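Local coordinates for uncharacterized protein (Nostoc punctiforme, PDB 2R3S), which probably transfers a methyl group from S-adenosylmethionine to an oxygen of a substrate not yet identified, working as a dimeric O-methyltransferase, at residues A[34-39]-A[85-90]; A[59-64]-A[74-79]; A[191-196]-A[231-236]; A[202-207]-A[215-220]. All blocks are in the same frame, centred on the assembly; numbering follows the deposited sequence.

The four contacts fall into two pairs, one in each part of the chain. Interactions 1 and 2 lie in the N-terminal dimerisation domain, their centres about 12 Å apart; 59-64 with 74-79 is nested inside the loop closed by 34-39 with 85-90, and both contacts border the second subunit. Interactions 3 and 4, their centres also about 12 Å apart, belong to the Rossmann-like methyltransferase domain, where strands 191-196 and 217-221 are neighbours in the seven-stranded sheet and interaction 4 is nested within interaction 3. Between interactions 2 and 3 the centres are about 48 Å apart. Dimer-forming and probable cofactor-binding parts of the chain are thus built by separate sets of contacts.

Interaction 1 of 4, residues A[34-39]-A[85-90]; sequences AISQGI and FLDRQS
Ser-36 and Asp-87 account for most of the 100 Å² buried here, and they meet through one short hydrogen bond: the hydroxyl OG of Ser-36 donates to OD2 of Asp-87 over 2.7 Å. The donor arrives on the syn side of the carboxylate, only 20° out of its plane. Asp-87 extends straight across to the other segment, with CG anti to the backbone N (chi1 180°); it is a buried residue, though a water reaches OD2. Ser-36, at the point where helix 31-35 gives way to a type II' turn closed by the backbone bond from Gly-38 N to Ile-35 O, brings its CB within 3.3 Å of the same OD2 of Asp-87.

The third residue of that turn, Gln-37, joins less directly. The water donates to OD2 of Asp-87 at 2.6 Å and receives a weak bond from NE2 of Gln-37. The other carboxylate oxygen serves its own loop: OD1 of Asp-87 accepts from the backbone N of Gln-89 at 3.0 Å, from well above the carboxylate plane, forming an Asx turn within the type I turn that follows helix 80-85. Nearby, Arg-88 N is bonded to OG1 of Thr-33, a further tie to helix 31-35.

With one oxygen gripped by a hydroxyl and a water and the other by a backbone N-H, the carboxylate is fixed in rotation, and these three donors would be expected to stabilise its negative charge in a largely buried setting.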
loop_
_atom_site.group_PDB
_atom_site.type_symbol
_atom_site.label_atom_id
_atom_site.label_comp_id
_atom_site.label_asym_id
_atom_site.label_seq_id
_atom_site.Cartn_x
_atom_site.Cartn_y
_atom_site.Cartn_z
ATOM N N ALA A 34 1.734 23.166 6.937
ATOM C CA ALA A 34 2.156 24.322 6.127
ATOM C C ALA A 34 1.038 24.902 5.247
ATOM O O ALA A 34 0.979 26.129 5.024
ATOM C CB ALA A 34 3.381 23.945 5.268
ATOM N N ILE A 35 0.173 24.032 4.728
ATOM C CA ILE A 35 -1.010 24.471 3.991
ATOM C C ILE A 35 -2.109 24.939 4.937
ATOM O O ILE A 35 -2.720 25.989 4.735
ATOM C CB ILE A 35 -1.589 23.361 3.077
ATOM C CG1 ILE A 35 -0.554 22.905 2.040
ATOM C CG2 ILE A 35 -2.801 23.887 2.339
ATOM C CD1 ILE A 35 -0.908 21.624 1.343
ATOM N N SER A 36 -2.372 24.144 5.958
ATOM C CA SER A 36 -3.402 24.433 6.934
ATOM C C SER A 36 -4.742 24.737 6.271
ATOM O O SER A 36 -5.205 23.953 5.445
ATOM C CB SER A 36 -2.959 25.542 7.895
ATOM O OG SER A 36 -3.872 25.614 8.980
ATOM N N GLN A 37 -5.379 25.853 6.603
ATOM C CA GLN A 37 -6.697 26.129 6.022
ATOM C C GLN A 37 -6.660 27.094 4.858
ATOM O O GLN A 37 -7.695 27.523 4.395
ATOM C CB GLN A 37 -7.677 26.584 7.106
ATOM C CG GLN A 37 -7.754 25.607 8.288
ATOM C CD GLN A 37 -9.078 25.627 9.040
ATOM O OE1 GLN A 37 -9.986 26.386 8.715
ATOM N NE2 GLN A 37 -9.197 24.764 10.043
ATOM N N GLY A 38 -5.469 27.409 4.371
ATOM C CA GLY A 38 -5.297 28.281 3.218
ATOM C C GLY A 38 -4.950 27.548 1.921
ATOM O O GLY A 38 -5.286 26.391 1.746
ATOM N N ILE A 39 -4.251 28.233 1.030
ATOM C CA ILE A 39 -3.942 27.718 -0.303
ATOM C C ILE A 39 -2.493 28.048 -0.574
ATOM O O ILE A 39 -2.127 29.203 -0.507
ATOM C CB ILE A 39 -4.857 28.346 -1.420
ATOM C CG1 ILE A 39 -6.321 27.910 -1.224
ATOM C CG2 ILE A 39 -4.387 27.914 -2.786
ATOM C CD1 ILE A 39 -7.414 28.663 -2.097
ATOM N N PHE A 85 -7.528 16.389 10.578
ATOM C CA PHE A 85 -6.762 15.262 11.135
ATOM C C PHE A 85 -5.243 15.267 10.890
ATOM O O PHE A 85 -4.503 14.485 11.510
ATOM C CB PHE A 85 -7.407 13.926 10.674
ATOM C CG PHE A 85 -8.804 13.722 11.227
ATOM C CD1 PHE A 85 -8.994 13.437 12.585
ATOM C CD2 PHE A 85 -9.921 13.835 10.409
ATOM C CE1 PHE A 85 -10.272 13.269 13.120
ATOM C CE2 PHE A 85 -11.207 13.688 10.927
ATOM C CZ PHE A 85 -11.390 13.410 12.288
ATOM N N LEU A 86 -4.775 16.128 10.000
ATOM C CA LEU A 86 -3.386 16.054 9.543
ATOM C C LEU A 86 -2.587 17.341 9.688
ATOM O O LEU A 86 -1.340 17.334 9.528
ATOM C CB LEU A 86 -3.356 15.580 8.093
ATOM C CG LEU A 86 -3.860 14.135 7.905
ATOM C CD1 LEU A 86 -3.919 13.775 6.423
ATOM C CD2 LEU A 86 -2.983 13.173 8.732
ATOM N N ASP A 87 -3.305 18.418 10.007
ATOM C CA ASP A 87 -2.746 19.723 10.319
ATOM C C ASP A 87 -2.493 19.752 11.816
ATOM O O ASP A 87 -3.425 19.620 12.597
ATOM C CB ASP A 87 -3.779 20.791 9.934
ATOM C CG ASP A 87 -3.319 22.184 10.212
ATOM O OD1 ASP A 87 -2.230 22.340 10.772
ATOM O OD2 ASP A 87 -4.058 23.114 9.847
ATOM N N ARG A 88 -1.227 19.926 12.202
ATOM C CA ARG A 88 -0.800 19.922 13.601
ATOM C C ARG A 88 -1.487 21.002 14.444
ATOM O O ARG A 88 -1.477 20.931 15.648
ATOM C CB ARG A 88 0.700 20.124 13.695
ATOM C CG ARG A 88 1.486 18.941 13.310
ATOM C CD ARG A 88 2.974 19.181 13.527
ATOM N NE ARG A 88 3.737 18.020 13.082
ATOM C CZ ARG A 88 3.853 16.884 13.748
ATOM N NH1 ARG A 88 3.249 16.707 14.914
ATOM N NH2 ARG A 88 4.561 15.898 13.222
ATOM N N GLN A 89 -2.048 22.004 13.781
ATOM C CA GLN A 89 -2.746 23.096 14.417
ATOM C C GLN A 89 -4.067 22.608 14.975
ATOM O O GLN A 89 -4.593 23.219 15.876
ATOM C CB GLN A 89 -2.920 24.249 13.399
ATOM C CG GLN A 89 -4.104 25.214 13.607
ATOM C CD GLN A 89 -4.077 25.908 14.965
ATOM O OE1 GLN A 89 -3.044 25.939 15.665
ATOM N NE2 GLN A 89 -5.224 26.459 15.358
ATOM N N SER A 90 -4.597 21.505 14.455
ATOM C CA SER A 90 -5.885 20.978 14.879
ATOM C C SER A 90 -5.744 20.122 16.139
ATOM O O SER A 90 -4.791 19.348 16.272
ATOM C CB SER A 90 -6.494 20.107 13.787
ATOM O OG SER A 90 -7.676 19.441 14.237
HETATM O O HOH W 1 -6.605 22.668 10.233
#

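Interaction 2 of 4, residues A[59-64]-A[74-79]; sequences LCDYLV and EGYRLT
A chi1 of -60° sets CG of Tyr-76 beside its own backbone N and brings the ring from strand 75-78 against the helix, whose backbone directs CB of Cys-60 at it; chi1 of Cys-60, -70°, then places SG over the same face. CB of Cys-60 sits over the centre of that face, 3.5 Å from the centroid of Tyr-76, in a CH-pi contact; SG of Cys-60 lies farther above it, a sulfur-aromatic contact.

The ring perimeter is used as well. CG2 of Val-64, one helical turn on from Cys-60, packs at the edge against CD1 of Tyr-76 at 3.6 Å. At the far end of the ring, OH of Tyr-76 donates to OD1 of Asp-61 over 2.6 Å. This acceptor lies in the ring plane, yet the hydroxyl approaches the carboxylate from above its own plane, 56° out. Asp-61 leaves the helix pointing away from the strand and bends back to make this bond. The same OD1 is shared with NZ of Lys-71 in a salt bridge, so a phenol and an ammonium group both hold the oxygen of this buried residue.

Helix 53-65 is thereby fastened over the small antiparallel sheet of this winged-helix-like domain. Tyr-76 lies on the middle strand, between 39-40 and 69-72; Leu-45 of helix 42-49 packs on Cys-60, while Arg-278 and Ile-279 of the second subunit pack against Asp-61 and Val-64.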
loop_
_atom_site.group_PDB
_atom_site.type_symbol
_atom_site.label_atom_id
_atom_site.label_comp_id
_atom_site.label_asym_id
_atom_site.label_seq_id
_atom_site.Cartn_x
_atom_site.Cartn_y
_atom_site.Cartn_z
ATOM N N LEU A 59 5.042 15.277 -5.033
ATOM C CA LEU A 59 4.296 14.789 -3.853
ATOM C C LEU A 59 2.861 15.349 -3.764
ATOM O O LEU A 59 1.911 14.605 -3.540
ATOM C CB LEU A 59 5.078 15.069 -2.541
ATOM C CG LEU A 59 4.480 14.528 -1.221
ATOM C CD1 LEU A 59 4.353 12.991 -1.241
ATOM C CD2 LEU A 59 5.290 15.046 0.003
ATOM N N CYS A 60 2.708 16.659 -3.897
ATOM C CA CYS A 60 1.394 17.293 -3.717
ATOM C C CYS A 60 0.414 16.937 -4.827
ATOM O O CYS A 60 -0.745 16.713 -4.547
ATOM C CB CYS A 60 1.532 18.808 -3.604
ATOM S SG CYS A 60 2.314 19.340 -2.030
ATOM N N ASP A 61 0.869 16.870 -6.078
ATOM C CA ASP A 61 -0.006 16.392 -7.172
ATOM C C ASP A 61 -0.515 14.983 -6.866
ATOM O O ASP A 61 -1.691 14.697 -7.037
ATOM C CB ASP A 61 0.712 16.376 -8.512
ATOM C CG ASP A 61 0.934 17.749 -9.077
ATOM O OD1 ASP A 61 0.195 18.684 -8.723
ATOM O OD2 ASP A 61 1.856 17.882 -9.913
ATOM N N TYR A 62 0.365 14.125 -6.365
ATOM C CA TYR A 62 -0.014 12.771 -5.973
ATOM C C TYR A 62 -1.001 12.787 -4.813
ATOM O O TYR A 62 -1.991 12.068 -4.830
ATOM C CB TYR A 62 1.242 11.967 -5.610
ATOM C CG TYR A 62 1.024 10.485 -5.393
ATOM C CD1 TYR A 62 0.701 9.989 -4.142
ATOM C CD2 TYR A 62 1.133 9.587 -6.442
ATOM C CE1 TYR A 62 0.506 8.629 -3.943
ATOM C CE2 TYR A 62 0.936 8.230 -6.254
ATOM C CZ TYR A 62 0.616 7.762 -5.009
ATOM O OH TYR A 62 0.449 6.426 -4.818
ATOM N N LEU A 63 -0.751 13.628 -3.812
ATOM C CA LEU A 63 -1.701 13.782 -2.705
ATOM C C LEU A 63 -3.085 14.303 -3.156
ATOM O O LEU A 63 -4.067 13.999 -2.541
ATOM C CB LEU A 63 -1.098 14.671 -1.601
ATOM C CG LEU A 63 0.111 14.058 -0.863
ATOM C CD1 LEU A 63 0.707 15.118 0.071
ATOM C CD2 LEU A 63 -0.158 12.716 -0.084
ATOM N N VAL A 64 -3.129 15.100 -4.215
ATOM C CA VAL A 64 -4.365 15.499 -4.856
ATOM C C VAL A 64 -5.003 14.262 -5.523
ATOM O O VAL A 64 -6.173 13.935 -5.254
ATOM C CB VAL A 64 -4.152 16.604 -5.882
ATOM C CG1 VAL A 64 -5.453 16.843 -6.711
ATOM C CG2 VAL A 64 -3.673 17.904 -5.187
ATOM N N GLU A 74 -4.377 28.903 -7.728
ATOM C CA GLU A 74 -3.288 29.483 -6.954
ATOM C C GLU A 74 -2.532 28.517 -6.031
ATOM O O GLU A 74 -1.641 28.937 -5.315
ATOM C CB GLU A 74 -3.851 30.639 -6.127
ATOM C CG GLU A 74 -4.528 31.705 -7.003
ATOM C CD GLU A 74 -3.549 32.406 -7.961
ATOM O OE1 GLU A 74 -2.343 32.525 -7.623
ATOM O OE2 GLU A 74 -3.989 32.842 -9.051
ATOM N N GLY A 75 -2.885 27.240 -6.047
ATOM C CA GLY A 75 -2.123 26.236 -5.325
ATOM C C GLY A 75 -2.984 25.145 -4.724
ATOM O O GLY A 75 -4.104 24.906 -5.165
ATOM N N TYR A 76 -2.427 24.503 -3.704
ATOM C CA TYR A 76 -2.994 23.315 -3.053
ATOM C C TYR A 76 -3.788 23.696 -1.806
ATOM O O TYR A 76 -3.429 24.614 -1.073
ATOM C CB TYR A 76 -1.894 22.318 -2.678
ATOM C CG TYR A 76 -1.106 21.822 -3.872
ATOM C CD1 TYR A 76 -1.616 20.832 -4.711
ATOM C CD2 TYR A 76 0.139 22.350 -4.170
ATOM C CE1 TYR A 76 -0.894 20.378 -5.794
ATOM C CE2 TYR A 76 0.862 21.906 -5.260
ATOM C CZ TYR A 76 0.342 20.931 -6.068
ATOM O OH TYR A 76 1.067 20.511 -7.149
ATOM N N ARG A 77 -4.882 22.981 -1.591
ATOM C CA ARG A 77 -5.780 23.280 -0.520
ATOM C C ARG A 77 -6.169 21.972 0.138
ATOM O O ARG A 77 -6.400 20.994 -0.529
ATOM C CB ARG A 77 -6.994 24.024 -1.071
ATOM C CG ARG A 77 -7.884 24.574 0.017
ATOM C CD ARG A 77 -8.926 25.593 -0.473
ATOM N NE ARG A 77 -9.970 25.731 0.543
ATOM N N LEU A 78 -6.202 21.930 1.457
ATOM C CA LEU A 78 -6.558 20.694 2.131
ATOM C C LEU A 78 -8.051 20.402 1.972
ATOM O O LEU A 78 -8.859 21.323 1.802
ATOM C CB LEU A 78 -6.235 20.802 3.605
ATOM C CG LEU A 78 -4.775 21.002 3.956
ATOM C CD1 LEU A 78 -4.673 20.736 5.422
ATOM C CD2 LEU A 78 -3.924 20.060 3.120
ATOM N N THR A 79 -8.398 19.126 1.999
ATOM C CA THR A 79 -9.759 18.717 2.229
ATOM C C THR A 79 -10.090 18.948 3.705
ATOM O O THR A 79 -9.192 19.131 4.528
ATOM C CB THR A 79 -9.969 17.236 1.918
ATOM O OG1 THR A 79 -9.188 16.465 2.819
ATOM C CG2 THR A 79 -9.625 16.886 0.440
#

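Interaction 3 of 4, residues A[191-196]-A[231-236]; sequences EIFGVD and NDYDLV
Phe-193 and Tyr-233 meet although their backbones are too far apart to pair: strand 191-196 and segment 231-236 approach no closer than 9.4 Å, between CA of Phe-193 and CA of Val-236. The two side chains cross at about a right angle. In each residue CG is anti to the carbonyl carbon (chi1 -65° for Phe-193 and -73° for Tyr-233), and the rings form an offset edge-to-face pair in which the tyrosine presents its edge to the phenylalanine face. The centroids of Phe-193 and Tyr-233 are 5.8 Å apart and the planes stand at 88°. The tyrosine's outer end does the touching: OH of Tyr-233 lies over the face 3.6 Å from CG of Phe-193, and CE1 of Tyr-233 is 3.9 Å from CD1 of Phe-193.

This pair spans strand 168-172, which runs between 191-196 and 233-239 in the parallel part of the Rossmann-like sheet. Lys-168 at the start of that middle strand makes cation-pi contacts with both rings, so the two aromatics and the lysine cover this end of the sheet together.

The phenol hydroxyl makes no hydrogen bond to Phe-193; its polar partner is the backbone carbonyl O of Tyr-229, which fixes the end of the ring while its edge rests on the phenylalanine. The ring of His-218, from the neighbouring strand 217-221, also meets Phe-193, with planes about 40° apart.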
loop_
_atom_site.group_PDB
_atom_site.type_symbol
_atom_site.label_atom_id
_atom_site.label_comp_id
_atom_site.label_asym_id
_atom_site.label_seq_id
_atom_site.Cartn_x
_atom_site.Cartn_y
_atom_site.Cartn_z
ATOM N N GLU A 191 -10.185 2.533 42.337
ATOM C CA GLU A 191 -8.747 2.340 42.337
ATOM C C GLU A 191 -8.414 1.472 41.134
ATOM O O GLU A 191 -9.034 0.418 40.948
ATOM C CB GLU A 191 -8.284 1.645 43.625
ATOM C CG GLU A 191 -8.529 2.461 44.913
ATOM C CD GLU A 191 -7.534 3.590 45.115
ATOM O OE1 GLU A 191 -6.380 3.475 44.645
ATOM O OE2 GLU A 191 -7.915 4.597 45.753
ATOM N N ILE A 192 -7.425 1.905 40.347
ATOM C CA ILE A 192 -7.070 1.279 39.075
ATOM C C ILE A 192 -5.734 0.569 39.158
ATOM O O ILE A 192 -4.744 1.113 39.652
ATOM C CB ILE A 192 -6.965 2.310 37.918
ATOM C CG1 ILE A 192 -8.139 3.298 37.928
ATOM C CG2 ILE A 192 -6.871 1.589 36.606
ATOM C CD1 ILE A 192 -9.537 2.683 37.861
ATOM N N PHE A 193 -5.710 -0.661 38.681
ATOM C CA PHE A 193 -4.484 -1.417 38.595
ATOM C C PHE A 193 -4.211 -1.741 37.134
ATOM O O PHE A 193 -5.011 -2.428 36.468
ATOM C CB PHE A 193 -4.576 -2.690 39.443
ATOM C CG PHE A 193 -4.697 -2.411 40.900
ATOM C CD1 PHE A 193 -5.898 -1.972 41.425
ATOM C CD2 PHE A 193 -3.615 -2.563 41.736
ATOM C CE1 PHE A 193 -6.027 -1.680 42.773
ATOM C CE2 PHE A 193 -3.732 -2.291 43.071
ATOM C CZ PHE A 193 -4.954 -1.847 43.595
ATOM N N GLY A 194 -3.081 -1.249 36.644
ATOM C CA GLY A 194 -2.669 -1.467 35.273
ATOM C C GLY A 194 -1.614 -2.517 35.156
ATOM O O GLY A 194 -0.608 -2.471 35.858
ATOM N N VAL A 195 -1.823 -3.453 34.237
ATOM C CA VAL A 195 -0.856 -4.504 33.973
ATOM C C VAL A 195 -0.276 -4.319 32.598
ATOM O O VAL A 195 -1.010 -4.328 31.615
ATOM C CB VAL A 195 -1.528 -5.916 34.042
ATOM C CG1 VAL A 195 -0.522 -7.015 33.738
ATOM C CG2 VAL A 195 -2.168 -6.153 35.410
ATOM N N ASP A 196 1.035 -4.146 32.509
ATOM C CA ASP A 196 1.731 -4.175 31.211
ATOM C C ASP A 196 3.221 -4.348 31.460
ATOM O O ASP A 196 3.650 -4.464 32.609
ATOM C CB ASP A 196 1.475 -2.888 30.402
ATOM C CG ASP A 196 1.381 -3.139 28.895
ATOM O OD1 ASP A 196 2.256 -3.847 28.346
ATOM O OD2 ASP A 196 0.447 -2.611 28.249
ATOM N N ASN A 231 -7.203 -9.847 43.880
ATOM C CA ASN A 231 -8.612 -10.229 43.678
ATOM C C ASN A 231 -9.566 -9.183 44.226
ATOM O O ASN A 231 -9.122 -8.109 44.578
ATOM C CB ASN A 231 -8.890 -11.626 44.267
ATOM C CG ASN A 231 -8.214 -11.832 45.591
ATOM O OD1 ASN A 231 -8.367 -11.018 46.505
ATOM N ND2 ASN A 231 -7.439 -12.909 45.701
ATOM N N ASP A 232 -10.863 -9.488 44.246
ATOM C CA ASP A 232 -11.944 -8.557 44.611
ATOM C C ASP A 232 -12.139 -7.430 43.572
ATOM O O ASP A 232 -12.606 -6.344 43.905
ATOM C CB ASP A 232 -11.766 -8.003 46.034
ATOM N N TYR A 233 -11.827 -7.711 42.303
ATOM C CA TYR A 233 -12.007 -6.721 41.234
ATOM C C TYR A 233 -13.432 -6.655 40.765
ATOM O O TYR A 233 -14.021 -7.660 40.368
ATOM C CB TYR A 233 -11.104 -7.020 40.041
ATOM C CG TYR A 233 -9.648 -6.729 40.289
ATOM C CD1 TYR A 233 -9.148 -5.443 40.135
ATOM C CD2 TYR A 233 -8.766 -7.732 40.686
ATOM C CE1 TYR A 233 -7.801 -5.165 40.350
ATOM C CE2 TYR A 233 -7.428 -7.464 40.892
ATOM C CZ TYR A 233 -6.954 -6.168 40.734
ATOM O OH TYR A 233 -5.626 -5.868 40.950
ATOM N N ASP A 234 -13.976 -5.450 40.782
ATOM C CA ASP A 234 -15.299 -5.197 40.246
ATOM C C ASP A 234 -15.357 -5.159 38.716
ATOM O O ASP A 234 -16.417 -5.418 38.126
ATOM C CB ASP A 234 -15.807 -3.892 40.823
ATOM C CG ASP A 234 -15.862 -3.936 42.336
ATOM O OD1 ASP A 234 -16.456 -4.910 42.866
ATOM O OD2 ASP A 234 -15.286 -3.032 42.986
ATOM N N LEU A 235 -14.226 -4.849 38.079
ATOM C CA LEU A 235 -14.186 -4.597 36.641
ATOM C C LEU A 235 -12.798 -4.906 36.108
ATOM O O LEU A 235 -11.797 -4.445 36.662
ATOM C CB LEU A 235 -14.580 -3.147 36.401
ATOM C CG LEU A 235 -14.554 -2.553 34.996
ATOM C CD1 LEU A 235 -15.500 -3.297 34.093
ATOM C CD2 LEU A 235 -14.927 -1.071 35.070
ATOM N N VAL A 236 -12.744 -5.742 35.072
ATOM C CA VAL A 236 -11.494 -6.103 34.376
ATOM C C VAL A 236 -11.590 -5.706 32.886
ATOM O O VAL A 236 -12.415 -6.224 32.135
ATOM C CB VAL A 236 -11.153 -7.598 34.508
ATOM C CG1 VAL A 236 -9.838 -7.914 33.816
ATOM C CG2 VAL A 236 -11.078 -8.017 36.003
#

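Interaction 4 of 4, residues A[202-207]-A[215-220]; sequences EVAKEN and SRYHTI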
loop_
_atom_site.group_PDB
_atom_site.type_symbol
_atom_site.label_atom_id
_atom_site.label_comp_id
_atom_site.label_asym_id
_atom_site.label_seq_id
_atom_site.Cartn_x
_atom_site.Cartn_y
_atom_site.Cartn_z
ATOM N N GLU A 202 5.157 3.181 32.129
ATOM C CA GLU A 202 5.666 4.536 32.295
ATOM C C GLU A 202 4.771 5.528 31.562
ATOM O O GLU A 202 4.472 6.597 32.097
ATOM C CB GLU A 202 7.115 4.632 31.833
ATOM C CG GLU A 202 8.091 3.904 32.763
ATOM C CD GLU A 202 7.975 4.363 34.215
ATOM O OE1 GLU A 202 7.864 5.590 34.470
ATOM O OE2 GLU A 202 7.981 3.488 35.101
ATOM N N VAL A 203 4.295 5.155 30.363
ATOM C CA VAL A 203 3.349 6.005 29.613
ATOM C C VAL A 203 1.998 6.137 30.349
ATOM O O VAL A 203 1.469 7.253 30.525
ATOM C CB VAL A 203 3.102 5.471 28.172
ATOM C CG1 VAL A 203 2.175 6.443 27.389
ATOM C CG2 VAL A 203 4.435 5.231 27.455
ATOM N N ALA A 204 1.450 4.991 30.748
ATOM C CA ALA A 204 0.194 4.909 31.504
ATOM C C ALA A 204 0.223 5.766 32.756
ATOM O O ALA A 204 -0.745 6.485 33.066
ATOM C CB ALA A 204 -0.116 3.427 31.866
ATOM N N LYS A 205 1.333 5.696 33.479
ATOM C CA LYS A 205 1.498 6.491 34.702
ATOM C C LYS A 205 1.499 7.958 34.376
ATOM O O LYS A 205 0.849 8.754 35.046
ATOM C CB LYS A 205 2.801 6.138 35.437
ATOM C CG LYS A 205 2.643 5.073 36.505
ATOM C CD LYS A 205 3.891 4.192 36.634
ATOM C CE LYS A 205 5.081 4.914 37.220
ATOM N NZ LYS A 205 6.341 4.153 36.917
ATOM N N GLU A 206 2.249 8.312 33.341
ATOM C CA GLU A 206 2.311 9.690 32.917
ATOM C C GLU A 206 0.942 10.206 32.508
ATOM O O GLU A 206 0.569 11.335 32.854
ATOM C CB GLU A 206 3.320 9.822 31.771
ATOM C CG GLU A 206 3.622 11.268 31.300
ATOM C CD GLU A 206 3.927 12.260 32.442
ATOM O OE1 GLU A 206 4.371 11.844 33.564
ATOM O OE2 GLU A 206 3.700 13.472 32.185
ATOM N N ASN A 207 0.174 9.385 31.789
ATOM C CA ASN A 207 -1.191 9.753 31.433
ATOM C C ASN A 207 -2.129 9.860 32.648
ATOM O O ASN A 207 -2.977 10.747 32.690
ATOM C CB ASN A 207 -1.761 8.822 30.326
ATOM C CG ASN A 207 -1.197 9.147 28.942
ATOM O OD1 ASN A 207 -0.912 10.291 28.632
ATOM N ND2 ASN A 207 -1.032 8.136 28.117
ATOM N N SER A 215 -2.837 9.161 41.995
ATOM C CA SER A 215 -2.884 8.551 43.322
ATOM C C SER A 215 -3.810 7.332 43.398
ATOM O O SER A 215 -3.789 6.609 44.387
ATOM C CB SER A 215 -3.364 9.568 44.346
ATOM O OG SER A 215 -4.719 9.908 44.113
ATOM N N ARG A 216 -4.654 7.150 42.382
ATOM C CA ARG A 216 -5.583 6.030 42.311
ATOM C C ARG A 216 -5.217 5.127 41.165
ATOM O O ARG A 216 -6.040 4.319 40.711
ATOM C CB ARG A 216 -7.011 6.544 42.134
ATOM C CG ARG A 216 -7.408 7.531 43.203
ATOM C CD ARG A 216 -8.875 7.753 43.226
ATOM N NE ARG A 216 -9.272 8.779 42.280
ATOM C CZ ARG A 216 -10.144 8.624 41.290
ATOM N NH1 ARG A 216 -10.734 7.454 41.059
ATOM N NH2 ARG A 216 -10.429 9.658 40.519
ATOM N N TYR A 217 -3.974 5.275 40.709
ATOM C CA TYR A 217 -3.442 4.503 39.619
ATOM C C TYR A 217 -2.246 3.698 40.091
ATOM O O TYR A 217 -1.241 4.265 40.482
ATOM C CB TYR A 217 -3.041 5.404 38.430
ATOM C CG TYR A 217 -2.971 4.582 37.192
ATOM C CD1 TYR A 217 -4.123 4.296 36.468
ATOM C CD2 TYR A 217 -1.782 3.980 36.799
ATOM C CE1 TYR A 217 -4.080 3.477 35.353
ATOM C CE2 TYR A 217 -1.736 3.158 35.690
ATOM C CZ TYR A 217 -2.886 2.913 34.975
ATOM O OH TYR A 217 -2.845 2.105 33.869
ATOM N N HIS A 218 -2.358 2.375 40.031
ATOM C CA HIS A 218 -1.328 1.471 40.549
ATOM C C HIS A 218 -0.860 0.547 39.449
ATOM O O HIS A 218 -1.624 0.225 38.574
ATOM C CB HIS A 218 -1.911 0.660 41.727
ATOM C CG HIS A 218 -2.725 1.489 42.670
ATOM N ND1 HIS A 218 -2.160 2.408 43.528
ATOM C CD2 HIS A 218 -4.063 1.565 42.862
ATOM C CE1 HIS A 218 -3.116 3.007 44.216
ATOM N NE2 HIS A 218 -4.279 2.508 43.837
ATOM N N THR A 219 0.384 0.101 39.488
ATOM C CA THR A 219 0.918 -0.690 38.386
ATOM C C THR A 219 1.396 -2.067 38.848
ATOM O O THR A 219 1.905 -2.222 39.953
ATOM C CB THR A 219 2.059 0.054 37.616
ATOM O OG1 THR A 219 3.231 0.154 38.436
ATOM C CG2 THR A 219 1.611 1.446 37.189
ATOM N N ILE A 220 1.179 -3.069 38.006
ATOM C CA ILE A 220 1.671 -4.416 38.227
ATOM C C ILE A 220 2.456 -4.695 36.972
ATOM O O ILE A 220 1.868 -5.010 35.936
ATOM C CB ILE A 220 0.520 -5.429 38.387
ATOM C CG1 ILE A 220 -0.385 -5.045 39.543
ATOM C CG2 ILE A 220 1.057 -6.809 38.614
ATOM C CD1 ILE A 220 -1.626 -5.829 39.624
#
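Van der Waals contacts carry the join between helix 198-211 and strand 217-221. Ala-204 points its methyl at the outer end of Tyr-217: CB of Ala-204 lies 3.6 Å from OH of Tyr-217, and its apolar contact is with CE2 of the same ring, 4.2 Å from that CB. A chi1 of -160° swings the tyrosine ring off the strand toward the helix; Ile-192 of the adjoining strand and Ile-181 of helix 178-186 also touch Tyr-217. A second apolar contact involves a more exposed residue: the side chain of Lys-205, bent at chi2 and chi3, crosses Thr-219 at about a right angle and sets its CD 3.6 Å from CG2 of Thr-219.

A polar approach stays within the helix. In the conformer of Glu-202 described, OE2 lies by NZ of Lys-205, but at a distance too short to be trusted.

These elements are the helix and second strand of a right-handed beta-alpha-beta crossover, typical of Rossmann-like methyltransferases. The Lys-205 methylenes lie against the methyl of Thr-219 and the Ala-204 methyl against the end of Tyr-217; with no hydrogen bond or salt bridge between the two segments, helix and strand are joined here by dispersion and the burial of carbon surface.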